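Local structure of glutamate racemase (Francisella tularensis subsp. tularensis, 3OUT) at residues L20-N25 and Q210-L215; K56-T61 and D86-I91; S106-L111 and L130-K135; V150-E155 and P190-S195. The protein is a racemase of the aspartate/glutamate/hydantoin racemase family, with two parallel-sheet alpha/beta units and D-glutamic acid bound in its pocket. All coordinates share one frame; numbering follows the deposited sequence.

Interaction 1 (L20-N25 and Q210-L215); sequences LTIVKN and QASKML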
loop_
_atom_site.group_PDB
_atom_site.type_symbol
_atom_site.label_atom_id
_atom_site.label_comp_id
_atom_site.label_asym_id
_atom_site.label_seq_id
_atom_site.Cartn_x
_atom_site.Cartn_y
_atom_site.Cartn_z
ATOM N N LEU B 20 -0.649 -0.620 -21.937
ATOM C CA LEU B 20 -1.211 -1.753 -22.674
ATOM C C LEU B 20 -0.864 -1.637 -24.173
ATOM O O LEU B 20 -0.828 -2.646 -24.870
ATOM C CB LEU B 20 -2.727 -1.878 -22.453
ATOM C CG LEU B 20 -3.061 -2.361 -21.044
ATOM C CD1 LEU B 20 -4.488 -2.078 -20.674
ATOM C CD2 LEU B 20 -2.727 -3.904 -20.968
ATOM N N THR B 21 -0.618 -0.424 -24.657
ATOM C CA THR B 21 -0.179 -0.269 -26.032
ATOM C C THR B 21 1.125 -1.018 -26.325
ATOM O O THR B 21 1.287 -1.538 -27.438
ATOM C CB THR B 21 -0.041 1.188 -26.428
ATOM O OG1 THR B 21 -1.347 1.789 -26.459
ATOM C CG2 THR B 21 0.640 1.286 -27.788
ATOM N N ILE B 22 2.036 -1.092 -25.344
ATOM C CA ILE B 22 3.319 -1.825 -25.513
ATOM C C ILE B 22 3.029 -3.311 -25.694
ATOM O O ILE B 22 3.720 -4.010 -26.451
ATOM C CB ILE B 22 4.282 -1.631 -24.313
ATOM C CG1 ILE B 22 4.818 -0.198 -24.309
ATOM C CG2 ILE B 22 5.429 -2.667 -24.313
ATOM C CD1 ILE B 22 6.019 0.025 -25.179
ATOM N N VAL B 23 2.015 -3.828 -24.994
ATOM C CA VAL B 23 1.630 -5.217 -25.172
ATOM C C VAL B 23 1.189 -5.465 -26.629
ATOM O O VAL B 23 1.621 -6.423 -27.279
ATOM C CB VAL B 23 0.528 -5.618 -24.154
ATOM C CG1 VAL B 23 0.108 -7.070 -24.385
ATOM C CG2 VAL B 23 1.084 -5.458 -22.741
ATOM N N LYS B 24 0.344 -4.572 -27.131
ATOM C CA LYS B 24 -0.119 -4.590 -28.508
ATOM C C LYS B 24 1.101 -4.598 -29.476
ATOM O O LYS B 24 1.189 -5.416 -30.415
ATOM C CB LYS B 24 -1.056 -3.406 -28.756
ATOM C CG LYS B 24 -1.520 -3.223 -30.215
ATOM C CD LYS B 24 -2.096 -1.821 -30.457
ATOM C CE LYS B 24 -0.994 -0.740 -30.629
ATOM N NZ LYS B 24 -1.514 0.668 -30.847
ATOM N N ASN B 25 2.039 -3.706 -29.220
ATOM C CA ASN B 25 3.185 -3.565 -30.094
ATOM C C ASN B 25 4.001 -4.849 -30.089
ATOM O O ASN B 25 4.421 -5.320 -31.054
ATOM C CB ASN B 25 4.070 -2.386 -29.672
ATOM C CG ASN B 25 3.431 -1.022 -29.924
ATOM O OD1 ASN B 25 2.683 -0.835 -30.825
ATOM N ND2 ASN B 25 3.804 -0.094 -29.150
ATOM N N GLN B 210 8.995 2.090 -30.878
ATOM C CA GLN B 210 10.469 2.142 -30.814
ATOM C C GLN B 210 10.969 1.393 -29.585
ATOM O O GLN B 210 11.919 0.598 -29.688
ATOM C CB GLN B 210 10.953 3.573 -30.806
ATOM C CG GLN B 210 12.480 3.773 -30.686
ATOM C CD GLN B 210 13.295 3.320 -31.915
ATOM O OE1 GLN B 210 12.807 2.630 -32.799
ATOM N NE2 GLN B 210 14.550 3.728 -31.958
ATOM N N ALA B 211 10.324 1.613 -28.431
ATOM C CA ALA B 211 10.704 0.869 -27.223
ATOM C C ALA B 211 10.553 -0.635 -27.418
ATOM O O ALA B 211 11.427 -1.439 -27.054
ATOM C CB ALA B 211 9.861 1.381 -25.950
ATOM N N SER B 212 9.436 -1.041 -28.020
ATOM C CA SER B 212 9.238 -2.462 -28.319
ATOM C C SER B 212 10.312 -3.019 -29.258
ATOM O O SER B 212 10.810 -4.115 -29.045
ATOM C CB SER B 212 7.841 -2.680 -28.876
ATOM O OG SER B 212 6.865 -2.173 -27.968
ATOM N N LYS B 213 10.659 -2.253 -30.290
ATOM C CA LYS B 213 11.756 -2.640 -31.206
ATOM C C LYS B 213 13.103 -2.768 -30.528
ATOM O O LYS B 213 13.871 -3.666 -30.882
ATOM C CB LYS B 213 11.829 -1.671 -32.367
ATOM C CG LYS B 213 10.593 -1.777 -33.224
ATOM C CD LYS B 213 10.740 -1.136 -34.557
ATOM C CE LYS B 213 11.054 0.300 -34.520
ATOM N NZ LYS B 213 11.176 0.828 -35.932
HETATM N N MSE B 214 13.378 -1.892 -29.557
HETATM C CA MSE B 214 14.603 -1.987 -28.770
HETATM C C MSE B 214 14.641 -3.316 -28.016
HETATM O O MSE B 214 15.685 -3.955 -27.925
HETATM C CB MSE B 214 14.781 -0.771 -27.834
HETATM C CG MSE B 214 15.106 0.491 -28.587
HETATM SE SE MSE B 214 15.151 1.972 -27.340
HETATM C CE MSE B 214 16.479 3.075 -28.276
ATOM N N LEU B 215 13.507 -3.717 -27.442
ATOM C CA LEU B 215 13.437 -4.988 -26.758
ATOM C C LEU B 215 13.619 -6.150 -27.758
ATOM O O LEU B 215 14.395 -7.030 -27.498
ATOM C CB LEU B 215 12.123 -5.123 -25.995
ATOM C CG LEU B 215 11.941 -6.470 -25.273
ATOM C CD1 LEU B 215 13.144 -6.808 -24.405
ATOM C CD2 LEU B 215 10.695 -6.440 -24.430
#

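Interaction 2 (K56-T61 and D86-I91); sequences KFAAQT and DIVQEI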
loop_
_atom_site.group_PDB
_atom_site.type_symbol
_atom_site.label_atom_id
_atom_site.label_comp_id
_atom_site.label_asym_id
_atom_site.label_seq_id
_atom_site.Cartn_x
_atom_site.Cartn_y
_atom_site.Cartn_z
ATOM N N LYS B 56 8.882 4.471 -4.427
ATOM C CA LYS B 56 8.387 3.456 -3.522
ATOM C C LYS B 56 7.511 2.457 -4.273
ATOM O O LYS B 56 7.736 1.240 -4.184
ATOM C CB LYS B 56 7.588 4.105 -2.373
ATOM C CG LYS B 56 7.066 3.057 -1.407
ATOM C CD LYS B 56 6.174 3.674 -0.336
ATOM C CE LYS B 56 5.688 2.607 0.685
ATOM N NZ LYS B 56 6.782 2.227 1.694
ATOM N N PHE B 57 6.555 2.963 -5.068
ATOM C CA PHE B 57 5.624 2.113 -5.797
ATOM C C PHE B 57 6.362 1.273 -6.823
ATOM O O PHE B 57 6.141 0.029 -6.953
ATOM C CB PHE B 57 4.597 2.980 -6.526
ATOM C CG PHE B 57 3.582 3.647 -5.658
ATOM C CD1 PHE B 57 3.456 3.388 -4.316
ATOM C CD2 PHE B 57 2.725 4.569 -6.270
ATOM C CE1 PHE B 57 2.470 4.026 -3.585
ATOM C CE2 PHE B 57 1.752 5.205 -5.555
ATOM C CZ PHE B 57 1.637 4.916 -4.219
ATOM N N ALA B 58 7.295 1.897 -7.554
ATOM C CA ALA B 58 8.029 1.177 -8.621
ATOM C C ALA B 58 8.911 0.071 -8.063
ATOM O O ALA B 58 9.032 -0.981 -8.704
ATOM C CB ALA B 58 8.913 2.146 -9.434
ATOM N N ALA B 59 9.487 0.272 -6.873
ATOM C CA ALA B 59 10.297 -0.801 -6.271
ATOM C C ALA B 59 9.429 -2.041 -6.003
ATOM O O ALA B 59 9.858 -3.152 -6.224
ATOM C CB ALA B 59 11.035 -0.330 -5.014
ATOM N N GLN B 60 8.176 -1.854 -5.593
ATOM C CA GLN B 60 7.306 -2.968 -5.320
ATOM C C GLN B 60 6.983 -3.754 -6.596
ATOM O O GLN B 60 7.095 -4.981 -6.611
ATOM C CB GLN B 60 6.001 -2.476 -4.675
ATOM C CG GLN B 60 6.179 -1.785 -3.304
ATOM C CD GLN B 60 4.844 -1.459 -2.738
ATOM O OE1 GLN B 60 4.181 -0.561 -3.216
ATOM N NE2 GLN B 60 4.403 -2.226 -1.723
ATOM N N THR B 61 6.597 -3.049 -7.669
ATOM C CA THR B 61 6.258 -3.696 -8.951
ATOM C C THR B 61 7.498 -4.414 -9.489
ATOM O O THR B 61 7.398 -5.508 -9.990
ATOM C CB THR B 61 5.729 -2.705 -9.970
ATOM O OG1 THR B 61 4.505 -2.161 -9.452
ATOM C CG2 THR B 61 5.451 -3.383 -11.326
ATOM N N ASP B 86 16.347 3.905 -12.382
ATOM C CA ASP B 86 17.492 3.336 -11.693
ATOM C C ASP B 86 17.095 2.397 -10.555
ATOM O O ASP B 86 17.752 1.380 -10.362
ATOM C CB ASP B 86 18.411 4.453 -11.179
ATOM C CG ASP B 86 19.180 5.154 -12.313
ATOM O OD1 ASP B 86 19.193 4.682 -13.482
ATOM O OD2 ASP B 86 19.779 6.204 -12.020
ATOM N N ILE B 87 16.035 2.749 -9.823
ATOM C CA ILE B 87 15.447 1.893 -8.786
ATOM C C ILE B 87 15.100 0.541 -9.403
ATOM O O ILE B 87 15.423 -0.514 -8.852
ATOM C CB ILE B 87 14.130 2.538 -8.226
ATOM C CG1 ILE B 87 14.432 3.817 -7.372
ATOM C CG2 ILE B 87 13.291 1.521 -7.434
ATOM C CD1 ILE B 87 15.036 3.510 -6.057
ATOM N N VAL B 88 14.457 0.570 -10.573
ATOM C CA VAL B 88 14.024 -0.680 -11.250
ATOM C C VAL B 88 15.221 -1.501 -11.747
ATOM O O VAL B 88 15.270 -2.709 -11.543
ATOM C CB VAL B 88 13.027 -0.412 -12.415
ATOM C CG1 VAL B 88 12.669 -1.727 -13.176
ATOM C CG2 VAL B 88 11.748 0.260 -11.872
ATOM N N GLN B 89 16.162 -0.829 -12.406
ATOM C CA GLN B 89 17.402 -1.455 -12.869
ATOM C C GLN B 89 18.181 -2.140 -11.731
ATOM O O GLN B 89 18.707 -3.253 -11.909
ATOM C CB GLN B 89 18.252 -0.409 -13.623
ATOM C CG GLN B 89 17.741 -0.160 -15.055
ATOM C CD GLN B 89 18.426 0.983 -15.815
ATOM O OE1 GLN B 89 19.252 1.727 -15.274
ATOM N NE2 GLN B 89 18.023 1.160 -17.066
ATOM N N GLU B 90 18.231 -1.501 -10.564
ATOM C CA GLU B 90 18.979 -2.011 -9.417
ATOM C C GLU B 90 18.364 -3.304 -8.897
ATOM O O GLU B 90 19.064 -4.245 -8.523
ATOM C CB GLU B 90 19.026 -0.977 -8.295
ATOM C CG GLU B 90 20.020 -1.327 -7.225
ATOM C CD GLU B 90 21.466 -1.191 -7.717
ATOM O OE1 GLU B 90 22.298 -2.031 -7.316
ATOM O OE2 GLU B 90 21.770 -0.256 -8.509
ATOM N N ILE B 91 17.042 -3.332 -8.852
ATOM C CA ILE B 91 16.312 -4.548 -8.489
ATOM C C ILE B 91 16.417 -5.648 -9.551
ATOM O O ILE B 91 16.544 -6.822 -9.192
ATOM C CB ILE B 91 14.816 -4.202 -8.174
ATOM C CG1 ILE B 91 14.781 -3.350 -6.914
ATOM C CG2 ILE B 91 13.933 -5.467 -7.991
ATOM C CD1 ILE B 91 13.496 -2.537 -6.728
#

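Interaction 3 (S106-L111 and L130-K135); sequences SLVDNL and LQIHKK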
loop_
_atom_site.group_PDB
_atom_site.type_symbol
_atom_site.label_atom_id
_atom_site.label_comp_id
_atom_site.label_asym_id
_atom_site.label_seq_id
_atom_site.Cartn_x
_atom_site.Cartn_y
_atom_site.Cartn_z
ATOM N N SER B 106 15.874 8.562 -28.606
ATOM C CA SER B 106 16.495 7.993 -29.808
ATOM C C SER B 106 15.829 8.513 -31.109
ATOM O O SER B 106 16.425 8.462 -32.178
ATOM C CB SER B 106 16.495 6.457 -29.757
ATOM O OG SER B 106 15.240 5.907 -30.127
ATOM N N LEU B 107 14.606 8.984 -31.018
ATOM C CA LEU B 107 13.881 9.480 -32.184
ATOM C C LEU B 107 14.019 10.961 -32.472
ATOM O O LEU B 107 13.520 11.408 -33.511
ATOM C CB LEU B 107 12.389 9.093 -32.034
ATOM C CG LEU B 107 12.090 7.581 -32.024
ATOM C CD1 LEU B 107 10.634 7.326 -31.619
ATOM C CD2 LEU B 107 12.310 6.947 -33.380
ATOM N N VAL B 108 14.714 11.729 -31.632
ATOM C CA VAL B 108 14.807 13.185 -31.754
ATOM C C VAL B 108 16.236 13.725 -31.647
ATOM O O VAL B 108 16.428 14.948 -31.698
ATOM C CB VAL B 108 13.925 13.918 -30.724
ATOM C CG1 VAL B 108 12.458 13.492 -30.858
ATOM C CG2 VAL B 108 14.420 13.698 -29.274
ATOM N N ASP B 109 17.218 12.847 -31.432
ATOM C CA ASP B 109 18.529 13.353 -30.993
ATOM C C ASP B 109 19.377 13.903 -32.153
ATOM O O ASP B 109 20.499 14.372 -31.896
ATOM C CB ASP B 109 19.285 12.348 -30.108
ATOM C CG ASP B 109 19.548 11.031 -30.791
ATOM O OD1 ASP B 109 19.295 10.892 -32.019
ATOM O OD2 ASP B 109 20.016 10.103 -30.089
ATOM N N ASN B 110 18.825 13.905 -33.375
ATOM C CA ASN B 110 19.399 14.684 -34.487
ATOM C C ASN B 110 18.677 15.985 -34.843
ATOM O O ASN B 110 19.044 16.650 -35.813
ATOM C CB ASN B 110 19.569 13.805 -35.719
ATOM C CG ASN B 110 20.617 12.709 -35.495
ATOM O OD1 ASN B 110 21.738 12.989 -35.040
ATOM N ND2 ASN B 110 20.243 11.457 -35.772
ATOM N N LEU B 111 17.695 16.393 -34.043
ATOM C CA LEU B 111 17.002 17.634 -34.273
ATOM C C LEU B 111 17.695 18.762 -33.540
ATOM O O LEU B 111 18.525 18.509 -32.688
ATOM C CB LEU B 111 15.548 17.494 -33.815
ATOM C CG LEU B 111 14.814 16.380 -34.558
ATOM C CD1 LEU B 111 13.385 16.259 -34.012
ATOM C CD2 LEU B 111 14.789 16.588 -36.085
ATOM N N LEU B 130 16.973 16.327 -19.726
ATOM C CA LEU B 130 18.261 15.791 -19.289
ATOM C C LEU B 130 18.798 14.708 -20.211
ATOM O O LEU B 130 19.977 14.737 -20.605
ATOM C CB LEU B 130 18.164 15.270 -17.862
ATOM C CG LEU B 130 19.470 14.787 -17.233
ATOM C CD1 LEU B 130 20.350 15.993 -16.868
ATOM C CD2 LEU B 130 19.179 13.831 -16.052
ATOM N N GLN B 131 17.941 13.772 -20.588
ATOM C CA GLN B 131 18.380 12.629 -21.413
ATOM C C GLN B 131 18.662 13.057 -22.838
ATOM O O GLN B 131 19.570 12.535 -23.456
ATOM C CB GLN B 131 17.366 11.496 -21.377
ATOM C CG GLN B 131 17.158 10.889 -19.973
ATOM C CD GLN B 131 18.382 10.189 -19.427
ATOM O OE1 GLN B 131 19.074 9.473 -20.146
ATOM N NE2 GLN B 131 18.657 10.397 -18.134
ATOM N N ILE B 132 17.890 14.004 -23.348
ATOM C CA ILE B 132 18.160 14.556 -24.677
ATOM C C ILE B 132 19.503 15.250 -24.636
ATOM O O ILE B 132 20.328 15.065 -25.526
ATOM C CB ILE B 132 17.039 15.507 -25.147
ATOM C CG1 ILE B 132 15.753 14.717 -25.399
ATOM C CG2 ILE B 132 17.454 16.286 -26.421
ATOM C CD1 ILE B 132 14.479 15.570 -25.528
ATOM N N HIS B 133 19.736 16.031 -23.579
ATOM C CA HIS B 133 21.009 16.751 -23.431
ATOM C C HIS B 133 22.241 15.870 -23.194
ATOM O O HIS B 133 23.369 16.281 -23.558
ATOM C CB HIS B 133 20.881 17.835 -22.367
ATOM C CG HIS B 133 20.011 18.986 -22.782
ATOM N ND1 HIS B 133 19.273 19.722 -21.871
ATOM C CD2 HIS B 133 19.745 19.513 -23.998
ATOM C CE1 HIS B 133 18.577 20.646 -22.525
ATOM N NE2 HIS B 133 18.868 20.548 -23.818
ATOM N N LYS B 134 22.037 14.664 -22.677
ATOM C CA LYS B 134 23.105 13.660 -22.604
ATOM C C LYS B 134 23.602 13.228 -23.975
ATOM O O LYS B 134 24.769 12.891 -24.116
ATOM C CB LYS B 134 22.676 12.417 -21.819
ATOM C CG LYS B 134 22.622 12.657 -20.330
ATOM C CD LYS B 134 22.269 11.366 -19.588
ATOM C CE LYS B 134 22.089 11.614 -18.081
ATOM N NZ LYS B 134 23.342 12.109 -17.487
ATOM N N LYS B 135 22.714 13.231 -24.977
ATOM C CA LYS B 135 23.091 12.974 -26.376
ATOM C C LYS B 135 23.687 14.210 -27.003
ATOM O O LYS B 135 24.730 14.134 -27.689
ATOM C CB LYS B 135 21.864 12.544 -27.193
ATOM C CG LYS B 135 21.268 11.211 -26.761
ATOM C CD LYS B 135 22.130 10.008 -27.067
ATOM C CE LYS B 135 21.368 8.719 -26.816
ATOM N NZ LYS B 135 22.026 7.514 -27.427
#

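Interaction 4 (V150-E155 and P190-S195); sequences VSMIEE and PIIKES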
loop_
_atom_site.group_PDB
_atom_site.type_symbol
_atom_site.label_atom_id
_atom_site.label_comp_id
_atom_site.label_asym_id
_atom_site.label_seq_id
_atom_site.Cartn_x
_atom_site.Cartn_y
_atom_site.Cartn_z
ATOM N N VAL B 150 -4.532 12.888 -18.931
ATOM C CA VAL B 150 -4.699 11.510 -18.529
ATOM C C VAL B 150 -6.137 11.208 -18.107
ATOM O O VAL B 150 -6.764 10.286 -18.637
ATOM C CB VAL B 150 -3.705 11.091 -17.428
ATOM C CG1 VAL B 150 -4.125 9.809 -16.735
ATOM C CG2 VAL B 150 -2.273 10.942 -18.017
ATOM N N SER B 151 -6.681 11.972 -17.163
ATOM C CA SER B 151 -8.060 11.714 -16.714
ATOM C C SER B 151 -9.084 11.921 -17.844
ATOM O O SER B 151 -10.015 11.150 -17.995
ATOM C CB SER B 151 -8.392 12.583 -15.519
ATOM O OG SER B 151 -9.712 12.229 -15.084
HETATM N N MSE B 152 -8.884 12.970 -18.629
HETATM C CA MSE B 152 -9.736 13.328 -19.761
HETATM C C MSE B 152 -9.882 12.110 -20.680
HETATM O O MSE B 152 -10.993 11.727 -21.052
HETATM C CB MSE B 152 -9.113 14.529 -20.524
HETATM C CG MSE B 152 -9.919 14.982 -21.653
HETATM SE SE MSE B 152 -9.030 16.429 -22.616
HETATM C CE MSE B 152 -7.766 15.252 -23.556
ATOM N N ILE B 153 -8.753 11.496 -21.003
ATOM C CA ILE B 153 -8.725 10.378 -21.932
ATOM C C ILE B 153 -9.346 9.133 -21.289
ATOM O O ILE B 153 -10.115 8.383 -21.920
ATOM C CB ILE B 153 -7.266 10.156 -22.446
ATOM C CG1 ILE B 153 -6.893 11.311 -23.390
ATOM C CG2 ILE B 153 -7.085 8.802 -23.140
ATOM C CD1 ILE B 153 -5.390 11.403 -23.616
ATOM N N GLU B 154 -9.040 8.914 -20.009
ATOM C CA GLU B 154 -9.600 7.754 -19.300
ATOM C C GLU B 154 -11.107 7.875 -19.117
ATOM O O GLU B 154 -11.791 6.854 -19.014
ATOM C CB GLU B 154 -8.899 7.497 -17.970
ATOM C CG GLU B 154 -7.440 7.020 -18.185
ATOM C CD GLU B 154 -6.708 6.639 -16.928
ATOM O OE1 GLU B 154 -7.288 6.759 -15.822
ATOM O OE2 GLU B 154 -5.532 6.218 -17.025
ATOM N N GLU B 155 -11.620 9.108 -19.100
ATOM C CA GLU B 155 -13.061 9.346 -19.009
ATOM C C GLU B 155 -13.752 9.286 -20.367
ATOM O O GLU B 155 -14.956 9.501 -20.457
ATOM C CB GLU B 155 -13.328 10.684 -18.366
ATOM C CG GLU B 155 -12.938 10.747 -16.915
ATOM C CD GLU B 155 -13.709 9.770 -16.060
ATOM O OE1 GLU B 155 -14.897 9.484 -16.376
ATOM O OE2 GLU B 155 -13.114 9.231 -15.091
ATOM N N PRO B 190 -0.966 9.591 -27.492
ATOM C CA PRO B 190 -1.221 9.200 -28.906
ATOM C C PRO B 190 -2.710 8.964 -29.256
ATOM O O PRO B 190 -3.080 9.137 -30.417
ATOM C CB PRO B 190 -0.376 7.936 -29.070
ATOM C CG PRO B 190 0.777 8.116 -28.086
ATOM C CD PRO B 190 0.080 8.738 -26.898
ATOM N N ILE B 191 -3.562 8.613 -28.289
ATOM C CA ILE B 191 -5.019 8.493 -28.509
ATOM C C ILE B 191 -5.637 9.734 -29.091
ATOM O O ILE B 191 -6.577 9.628 -29.899
ATOM C CB ILE B 191 -5.755 8.199 -27.145
ATOM C CG1 ILE B 191 -5.369 6.793 -26.679
ATOM C CG2 ILE B 191 -7.319 8.380 -27.219
ATOM C CD1 ILE B 191 -6.060 5.650 -27.471
ATOM N N ILE B 192 -5.122 10.896 -28.694
ATOM C CA ILE B 192 -5.641 12.184 -29.119
ATOM C C ILE B 192 -4.734 12.882 -30.154
ATOM O O ILE B 192 -4.813 14.094 -30.324
ATOM C CB ILE B 192 -5.972 13.144 -27.927
ATOM C CG1 ILE B 192 -4.725 13.526 -27.108
ATOM C CG2 ILE B 192 -7.089 12.531 -27.030
ATOM C CD1 ILE B 192 -4.919 14.731 -26.187
ATOM N N LYS B 193 -3.874 12.117 -30.806
ATOM C CA LYS B 193 -2.897 12.719 -31.714
ATOM C C LYS B 193 -3.539 13.567 -32.811
ATOM O O LYS B 193 -2.971 14.606 -33.202
ATOM C CB LYS B 193 -1.980 11.669 -32.335
ATOM C CG LYS B 193 -2.587 10.650 -33.295
ATOM C CD LYS B 193 -1.481 9.750 -33.852
ATOM C CE LYS B 193 -1.944 8.338 -34.160
ATOM N NZ LYS B 193 -3.347 8.228 -34.650
ATOM N N GLU B 194 -4.694 13.135 -33.301
ATOM C CA GLU B 194 -5.403 13.908 -34.342
ATOM C C GLU B 194 -5.841 15.279 -33.841
ATOM O O GLU B 194 -5.749 16.265 -34.578
ATOM C CB GLU B 194 -6.607 13.141 -34.891
ATOM C CG GLU B 194 -6.274 11.884 -35.660
ATOM C CD GLU B 194 -7.505 11.226 -36.330
ATOM O OE1 GLU B 194 -8.601 11.850 -36.345
ATOM O OE2 GLU B 194 -7.357 10.085 -36.865
ATOM N N SER B 195 -6.298 15.375 -32.591
ATOM C CA SER B 195 -6.623 16.672 -32.004
ATOM C C SER B 195 -5.365 17.495 -31.797
ATOM O O SER B 195 -5.364 18.681 -32.028
ATOM C CB SER B 195 -7.357 16.541 -30.678
ATOM O OG SER B 195 -8.586 15.827 -30.853
#

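Interaction 1 (L20-N25 and Q210-L215)
S212 meets N25 and I22 where helix 20-29 crosses helix 208-221, and it gives up more surface to this contact than any other residue. The two short segments cross at -53°, their axes 9.5 Å apart at the closest point. S212 and N25 have the nearest CA atoms of the pair. The serine hydroxyl lies against carbon here: OG is 3.3 Å from N25 CB and 3.7 Å from I22 CD1. Its hydrogen bond goes instead to the carbonyl of S208, one turn back in its own helix. OG can reach that carbonyl because it lies anti to its own carbonyl carbon (chi1 -56°), beside the backbone N. The buried polar atom is thus satisfied within its helix, and its flank is left to pack on methyl and methylene groups.

I22 starts out pointing past the other helix, but its CD1 reaches across to lie against S212 OG and to touch the methyl of A211, with CD1 to A211 CB at 4.1 Å. N25 turns its CB toward the serine, and N25 CB also lies 3.9 Å from S212 CB; no hydrogen bond joins the asparagine amide to the serine.

All four touching residues are buried. A211 turns its methyl also onto V100 and A103 of helix 100-106. N25 packs on S208 and L209 at the start of helix 208-221. On the sheet side, I22 and V23 rest on V12 of strand 10-14, and L215 reaches I10 of the same strand, so both helices lean on one strand of the six-stranded parallel sheet.

Interaction 2 (K56-T61 and D86-I91)
A59 faces I87 and I91 together, and everything across this contact is apolar. Three residues of helix 78-92 meet two alanines of helix 51-67; the axes of the short segments run 9.0 Å apart at a shallow -27°, so the helices lie nearly alongside. A59 has the largest share of the surface. Its CB is 3.7 Å from I91 CD1 and 3.8 Å from I87 CG2, one branch from each of two successive turns. The end of I91 also lies over the alanine backbone, with CD1 to A59 CA again at 3.7 Å. For I87 the working branch is the gamma methyl, which stands opposite the backbone N while CG1 lies beside it (chi1 -70°).

Deeper in, toward the sheet, A58 CB and V88 CG2 touch at 4.2 Å, and both residues also lie on F13 of strand 10-14. A58 packs in addition on I80 and A84, earlier in helix 78-92.

Facing away from the joint, K56 NZ forms a salt bridge with D266 of the third subunit; S267 of the second subunit packs on I87.

With no hydrogen bond or ionic pair between the segments, the fit depends on shape. Small methyls on one helix let branched side chains of the other come close to its backbone, and the joint is held by dispersion and by burying apolar surface.

Interaction 3 (S106-L111 and L130-K135)
D109 and K135 lie against each other toward the solvent side of this contact, while V108 and I132 meet further in. The inner pair is purely apolar: V108 CG2 touches I132 CD1 at 4.2 Å, the two side chains crossing at about a right angle. I132 also packs on V105 of helix 100-106, on I139 and on V141 of strand 140-145.

The second kind of contact is mixed. D109 CB packs on K135 CB at 3.9 Å, and its carboxylate oxygen OD2 lies over the aliphatic part of the lysine, 3.7 Å from K135 CD and 3.8 Å from K135 CE. The bend of the lysine chain at chi2 (-69°) brings this stretch alongside the carboxylate. At the end of the chain, K135 NZ stays 4.2 Å from D109 OD2, too far for a salt bridge.

Backbone bonding shapes the loop that offers these side chains. V108 to L111 make a type I beta turn, closed by L111 N to V108 O at 3.0 Å. In the turn D109 holds its CG between the backbone N and the carbonyl carbon (chi1 59°), which places the carboxylate beside the lysine chain.

The outcome is a single apolar touch inside and, outside, what is probably a weak long-range attraction. With no direct bond between the charged groups, the lysine's aliphatic chain does the touching, and the charges add at most a probable long-range pull.

Interaction 4 (V150-E155 and P190-S195)
I153 leans from helix 149-154 toward I191 and I192, and its branches divide the two between them. From CB the side chain forks. The gamma methyl goes to I191, CG2 to CG2 at 4.1 Å. The other branch heads for I192: I153 CG1 lies 3.8 Å from I192 CG2, and the terminal CD1 comes within 4.0 Å of that same methyl and 4.1 Å of I192 CG1. I192 can offer both branches because its CG1 stands between the backbone N and the carbonyl carbon (chi1 63°), with CG2 beside the N. I192 CD1 then meets the selenomethionine M152, whose chain bends at chi3 to put M152 CE 3.9 Å from I192 CD1.

F252 of helix 245-253 packs on I153 and I191, and V163 of helix 161-171 lies against M152 and I192. One residue on, E154 OE2 hydrogen-bonds H188 NE2, and H188 lines the D-glutamic acid pocket.

The contact is an apolar joint between a helix and the 3-10 turn and N-cap, I192, that start helix 193-199. It lies near the ligand pocket, the I153 side chain about 10 Å from the D-glutamic acid, where a chain leaving parallel strand 181-184 enters its next helix, as in layered alpha/beta folds.

Interactions 1 and 4 are buried, whereas interactions 2 and 3 are only partly so, and interaction 3 lies furthest from the chain centre. Interactions 1 and 2 both pack helices beside strand 10-14 of the six-stranded sheet; interactions 3 and 4 belong with the elements of the four-stranded one. Interactions 2 and 4 are wholly aliphatic although they differ in burial; interaction 1 adds a hydroxyl satisfied within its own helix, and oppositely charged groups approach each other only in interaction 3, on its solvent side. Interactions 1 and 3 touch directly through Q210 NE2 and S106 OG. Other subunits reach three contacts: the second touches 2 and 3, the third touches 2 and 4.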